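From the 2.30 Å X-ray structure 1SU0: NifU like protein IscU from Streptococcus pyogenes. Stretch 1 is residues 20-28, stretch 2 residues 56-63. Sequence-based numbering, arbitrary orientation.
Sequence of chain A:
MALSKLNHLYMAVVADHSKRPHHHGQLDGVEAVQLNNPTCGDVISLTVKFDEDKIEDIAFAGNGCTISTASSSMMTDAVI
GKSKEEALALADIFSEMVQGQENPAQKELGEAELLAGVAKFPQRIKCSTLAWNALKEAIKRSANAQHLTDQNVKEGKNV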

ATOM      1  N   ARG A  20       9.265 -10.449  -3.158  1.00 24.17           N
ATOM      2  CA  ARG A  20       8.499 -10.818  -4.352  1.00 23.88           C
ATOM      3  C   ARG A  20       7.155 -10.071  -4.424  1.00 23.92           C
ATOM      4  O   ARG A  20       6.074 -10.691  -4.335  1.00 23.72           O
ATOM      5  N   PRO A  21       7.221  -8.744  -4.576  1.00 23.66           N
ATOM      6  CA  PRO A  21       6.022  -7.902  -4.617  1.00 23.38           C
ATOM      7  C   PRO A  21       4.917  -8.407  -5.533  1.00 23.11           C
ATOM      8  O   PRO A  21       5.178  -8.932  -6.610  1.00 22.89           O
ATOM      9  N   HIS A  22       3.688  -8.224  -5.066  1.00 22.91           N
ATOM     10  CA  HIS A  22       2.472  -8.516  -5.793  1.00 22.98           C
ATOM     11  C   HIS A  22       2.116  -7.332  -6.660  1.00 23.49           C
ATOM     12  O   HIS A  22       2.419  -6.183  -6.316  1.00 23.50           O
ATOM     13  N   HIS A  23       1.444  -7.591  -7.772  1.00 23.87           N
ATOM     14  CA  HIS A  23       1.045  -6.518  -8.667  1.00 24.56           C
ATOM     15  C   HIS A  23       2.232  -5.569  -8.921  1.00 24.69           C
ATOM     16  O   HIS A  23       2.119  -4.354  -8.724  1.00 24.06           O
ATOM     17  N   HIS A  24       3.368  -6.149  -9.327  1.00 24.90           N
ATOM     18  CA  HIS A  24       4.602  -5.404  -9.552  1.00 25.40           C
ATOM     19  C   HIS A  24       4.741  -5.141 -11.037  1.00 25.77           C
ATOM     20  O   HIS A  24       4.189  -5.871 -11.852  1.00 25.93           O
ATOM     21  N   GLY A  25       5.522  -4.125 -11.386  1.00 26.01           N
ATOM     22  CA  GLY A  25       5.601  -3.647 -12.747  1.00 25.99           C
ATOM     23  C   GLY A  25       4.622  -2.509 -12.962  1.00 26.08           C
ATOM     24  O   GLY A  25       4.143  -1.880 -12.006  1.00 26.18           O
ATOM     25  N   GLN A  26       4.332  -2.258 -14.236  1.00 26.01           N
ATOM     26  CA  GLN A  26       3.510  -1.134 -14.673  1.00 25.76           C
ATOM     27  C   GLN A  26       2.489  -1.616 -15.690  1.00 25.72           C
ATOM     28  O   GLN A  26       2.785  -2.490 -16.510  1.00 25.85           O
ATOM     29  N   LEU A  27       1.300  -1.022 -15.640  1.00 25.56           N
ATOM     30  CA  LEU A  27       0.233  -1.298 -16.593  1.00 25.48           C
ATOM     31  C   LEU A  27       0.421  -0.475 -17.862  1.00 25.50           C
ATOM     32  O   LEU A  27       0.924   0.652 -17.813  1.00 25.25           O
ATOM     33  N   ASP A  28      -0.007  -1.038 -18.988  1.00 25.62           N
ATOM     34  CA  ASP A  28       0.192  -0.421 -20.299  1.00 25.78           C
ATOM     35  C   ASP A  28      -0.859   0.641 -20.612  1.00 25.82           C
ATOM     36  O   ASP A  28      -2.032   0.464 -20.299  1.00 25.94           O
ATOM     37  N   GLU A  56     -10.144  -1.773 -11.942  1.00 25.19           N
ATOM     38  CA  GLU A  56      -9.949  -2.945 -12.801  1.00 25.16           C
ATOM     39  C   GLU A  56      -8.638  -3.635 -12.427  1.00 24.78           C
ATOM     40  O   GLU A  56      -8.630  -4.808 -12.055  1.00 24.47           O
ATOM     41  N   ASP A  57      -7.539  -2.891 -12.519  1.00 24.48           N
ATOM     42  CA  ASP A  57      -6.212  -3.429 -12.221  1.00 24.58           C
ATOM     43  C   ASP A  57      -5.249  -2.361 -11.674  1.00 24.48           C
ATOM     44  O   ASP A  57      -5.492  -1.155 -11.803  1.00 24.53           O
ATOM     45  N   ILE A  58      -4.161  -2.835 -11.064  1.00 24.26           N
ATOM     46  CA  ILE A  58      -3.165  -1.985 -10.406  1.00 23.98           C
ATOM     47  C   ILE A  58      -1.775  -2.628 -10.427  1.00 24.30           C
ATOM     48  O   ILE A  58      -1.643  -3.856 -10.392  1.00 23.97           O
ATOM     49  N   ALA A  59      -0.751  -1.778 -10.486  1.00 24.40           N
ATOM     50  CA  ALA A  59       0.635  -2.210 -10.580  1.00 24.87           C
ATOM     51  C   ALA A  59       1.577  -1.126 -10.074  1.00 25.16           C
ATOM     52  O   ALA A  59       1.292   0.075 -10.198  1.00 25.21           O
ATOM     53  N   PHE A  60       2.702  -1.559  -9.510  1.00 25.23           N
ATOM     54  CA  PHE A  60       3.682  -0.637  -8.957  1.00 25.42           C
ATOM     55  C   PHE A  60       5.141  -1.085  -9.105  1.00 25.92           C
ATOM     56  O   PHE A  60       5.470  -2.270  -9.236  1.00 25.59           O
ATOM     57  N   ALA A  61       6.003  -0.083  -9.049  1.00 26.04           N
ATOM     58  CA  ALA A  61       7.422  -0.271  -9.189  1.00 26.53           C
ATOM     59  C   ALA A  61       8.123   0.867  -8.466  1.00 27.08           C
ATOM     60  O   ALA A  61       7.580   1.963  -8.341  1.00 27.60           O
ATOM     61  N   GLY A  62       9.326   0.612  -7.982  1.00 27.59           N
ATOM     62  CA  GLY A  62      10.082   1.648  -7.308  1.00 28.02           C
ATOM     63  C   GLY A  62      11.276   1.113  -6.551  1.00 28.50           C
ATOM     64  O   GLY A  62      11.952   0.191  -7.006  1.00 28.76           O
ATOM     65  N   ASN A  63      11.551   1.706  -5.397  1.00 28.83           N
ATOM     66  CA  ASN A  63      12.726   1.334  -4.619  1.00 29.16           C
ATOM     67  C   ASN A  63      12.545   1.794  -3.200  1.00 28.97           C
ATOM     68  O   ASN A  63      12.410   2.990  -2.956  1.00 29.19           O
TER

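An irregular loop lies against a β-strand here through a single backbone bridge, His24 with Phe60, and side chains from both stretches close around that bridge. Phe60 N donates to His23 O at 3.0 Å, and Gly25 N makes a weak bond to Phe60 O at 2.8 Å. The phi/psi of Gly25 (93/-161) would jam a CB against the preceding carbonyl, so this position calls for glycine.

Pro21, His23 and Leu27 point their CA-to-CB bonds toward the strand, and Ala59 answers toward the loop. Leu27, in the m,t rotamer, sets CD2 3.7 Å from Ala59 CB, and the same CD2 lies 3.4 Å from Asp57 OD1. The loop backbone also comes close to the Ala59 methyl, with Gly25 O 3.2 Å from Ala59 CB.

Phe60 starts away from the loop, but its p rotamer (chi1 90°) brings the ring back. Pro21 CB sits 3.7 Å from Phe60 CZ, His22 O meets the ring edge at CE2 (3.4 Å), and His24, chi1 t, turns its edge to the Phe60 face, centroids 5.1 Å apart and planes at 70°.

His23, chi1 m, adds a polar tie: its ND1 donates a weak hydrogen bond to Ile58 O at 3.3 Å, near the imidazole plane.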

ATOM      1  CB  ARG A  20       8.261 -12.330  -4.345  1.00 23.86           C
ATOM      2  CG  ARG A  20       7.713 -12.911  -5.642  1.00 23.94           C
ATOM      3  CD  ARG A  20       7.582 -14.443  -5.617  1.00 24.35           C
ATOM      4  NE  ARG A  20       6.270 -14.914  -6.076  1.00 24.08           N
ATOM      5  CZ  ARG A  20       6.071 -15.986  -6.845  1.00 26.49           C
ATOM      6  NH1 ARG A  20       7.090 -16.739  -7.270  1.00 26.29           N
ATOM      7  NH2 ARG A  20       4.834 -16.317  -7.201  1.00 27.92           N
ATOM      8  CB  PRO A  21       6.550  -6.571  -5.151  1.00 23.26           C
ATOM      9  CG  PRO A  21       7.958  -6.542  -4.705  1.00 23.88           C
ATOM     10  CD  PRO A  21       8.450  -7.939  -4.713  1.00 23.38           C
ATOM     11  CB  HIS A  22       1.341  -8.713  -4.793  1.00 23.06           C
ATOM     12  CG  HIS A  22       1.475  -9.952  -3.981  1.00 23.14           C
ATOM     13  ND1 HIS A  22       2.584 -10.763  -4.048  1.00 22.91           N
ATOM     14  CD2 HIS A  22       0.623 -10.543  -3.113  1.00 24.42           C
ATOM     15  CE1 HIS A  22       2.414 -11.800  -3.247  1.00 24.58           C
ATOM     16  NE2 HIS A  22       1.234 -11.686  -2.663  1.00 25.62           N
ATOM     17  CB  HIS A  23      -0.154  -5.759  -8.076  1.00 24.93           C
ATOM     18  CG  HIS A  23      -1.365  -6.614  -7.870  1.00 26.30           C
ATOM     19  ND1 HIS A  23      -2.626  -6.219  -8.256  1.00 28.15           N
ATOM     20  CD2 HIS A  23      -1.507  -7.851  -7.332  1.00 27.56           C
ATOM     21  CE1 HIS A  23      -3.494  -7.171  -7.961  1.00 28.82           C
ATOM     22  NE2 HIS A  23      -2.840  -8.172  -7.399  1.00 28.43           N
ATOM     23  CB  HIS A  24       5.814  -6.205  -9.058  1.00 25.69           C
ATOM     24  CG  HIS A  24       7.072  -5.397  -8.910  1.00 26.60           C
ATOM     25  ND1 HIS A  24       7.124  -4.210  -8.203  1.00 27.59           N
ATOM     26  CD2 HIS A  24       8.326  -5.611  -9.377  1.00 27.36           C
ATOM     27  CE1 HIS A  24       8.359  -3.734  -8.238  1.00 28.34           C
ATOM     28  NE2 HIS A  24       9.104  -4.560  -8.954  1.00 27.98           N
ATOM     29  CB  GLN A  26       4.389  -0.038 -15.318  1.00 25.67           C
ATOM     30  CG  GLN A  26       5.606   0.412 -14.479  1.00 24.80           C
ATOM     31  CD  GLN A  26       5.261   1.427 -13.399  1.00 23.30           C
ATOM     32  OE1 GLN A  26       5.014   1.068 -12.234  1.00 21.60           O
ATOM     33  NE2 GLN A  26       5.259   2.698 -13.778  1.00 21.77           N
ATOM     34  CB  LEU A  27      -1.122  -0.959 -15.972  1.00 25.63           C
ATOM     35  CG  LEU A  27      -1.503  -1.650 -14.658  1.00 25.33           C
ATOM     36  CD1 LEU A  27      -2.895  -1.196 -14.224  1.00 24.76           C
ATOM     37  CD2 LEU A  27      -1.439  -3.166 -14.777  1.00 24.98           C
ATOM     38  CB  ASP A  28       0.180  -1.490 -21.401  1.00 25.89           C
ATOM     39  CG  ASP A  28       1.522  -2.180 -21.557  1.00 26.01           C
ATOM     40  OD1 ASP A  28       2.092  -2.599 -20.524  1.00 26.13           O
ATOM     41  OD2 ASP A  28       2.083  -2.340 -22.667  1.00 25.87           O
ATOM     42  CB  GLU A  56      -9.925  -2.524 -14.288  1.00 25.43           C
ATOM     43  CG  GLU A  56     -10.654  -3.455 -15.263  1.00 26.06           C
ATOM     44  CD  GLU A  56      -9.834  -4.655 -15.723  1.00 26.93           C
ATOM     45  OE1 GLU A  56      -8.587  -4.650 -15.565  1.00 26.96           O
ATOM     46  OE2 GLU A  56     -10.448  -5.607 -16.267  1.00 27.39           O
ATOM     47  CB  ASP A  57      -5.617  -4.118 -13.467  1.00 24.45           C
ATOM     48  CG  ASP A  57      -4.621  -5.236 -13.115  1.00 24.42           C
ATOM     49  OD1 ASP A  57      -3.702  -5.495 -13.926  1.00 24.49           O
ATOM     50  OD2 ASP A  57      -4.671  -5.906 -12.055  1.00 23.60           O
ATOM     51  CB  ILE A  58      -3.608  -1.693  -8.952  1.00 24.02           C
ATOM     52  CG1 ILE A  58      -2.729  -0.632  -8.306  1.00 22.70           C
ATOM     53  CG2 ILE A  58      -3.671  -2.984  -8.097  1.00 23.45           C
ATOM     54  CD1 ILE A  58      -3.362  -0.054  -7.053  1.00 22.40           C
ATOM     55  CB  ALA A  59       0.985  -2.566 -12.021  1.00 25.06           C
ATOM     56  CB  PHE A  60       3.394  -0.337  -7.488  1.00 25.40           C
ATOM     57  CG  PHE A  60       4.074  -1.275  -6.549  1.00 25.17           C
ATOM     58  CD1 PHE A  60       5.317  -0.956  -6.008  1.00 24.71           C
ATOM     59  CD2 PHE A  60       3.485  -2.509  -6.235  1.00 24.60           C
ATOM     60  CE1 PHE A  60       5.970  -1.837  -5.171  1.00 23.80           C
ATOM     61  CE2 PHE A  60       4.115  -3.385  -5.402  1.00 22.84           C
ATOM     62  CZ  PHE A  60       5.364  -3.056  -4.864  1.00 24.46           C
ATOM     63  CB  ALA A  61       7.798  -0.287 -10.652  1.00 26.59           C
ATOM     64  CB  ASN A  63      13.977   1.975  -5.192  1.00 29.28           C
ATOM     65  CG  ASN A  63      15.058   2.210  -4.138  1.00 30.95           C
ATOM     66  OD1 ASN A  63      15.859   1.311  -3.831  1.00 32.24           O
ATOM     67  ND2 ASN A  63      15.093   3.427  -3.588  1.00 32.02           N
TER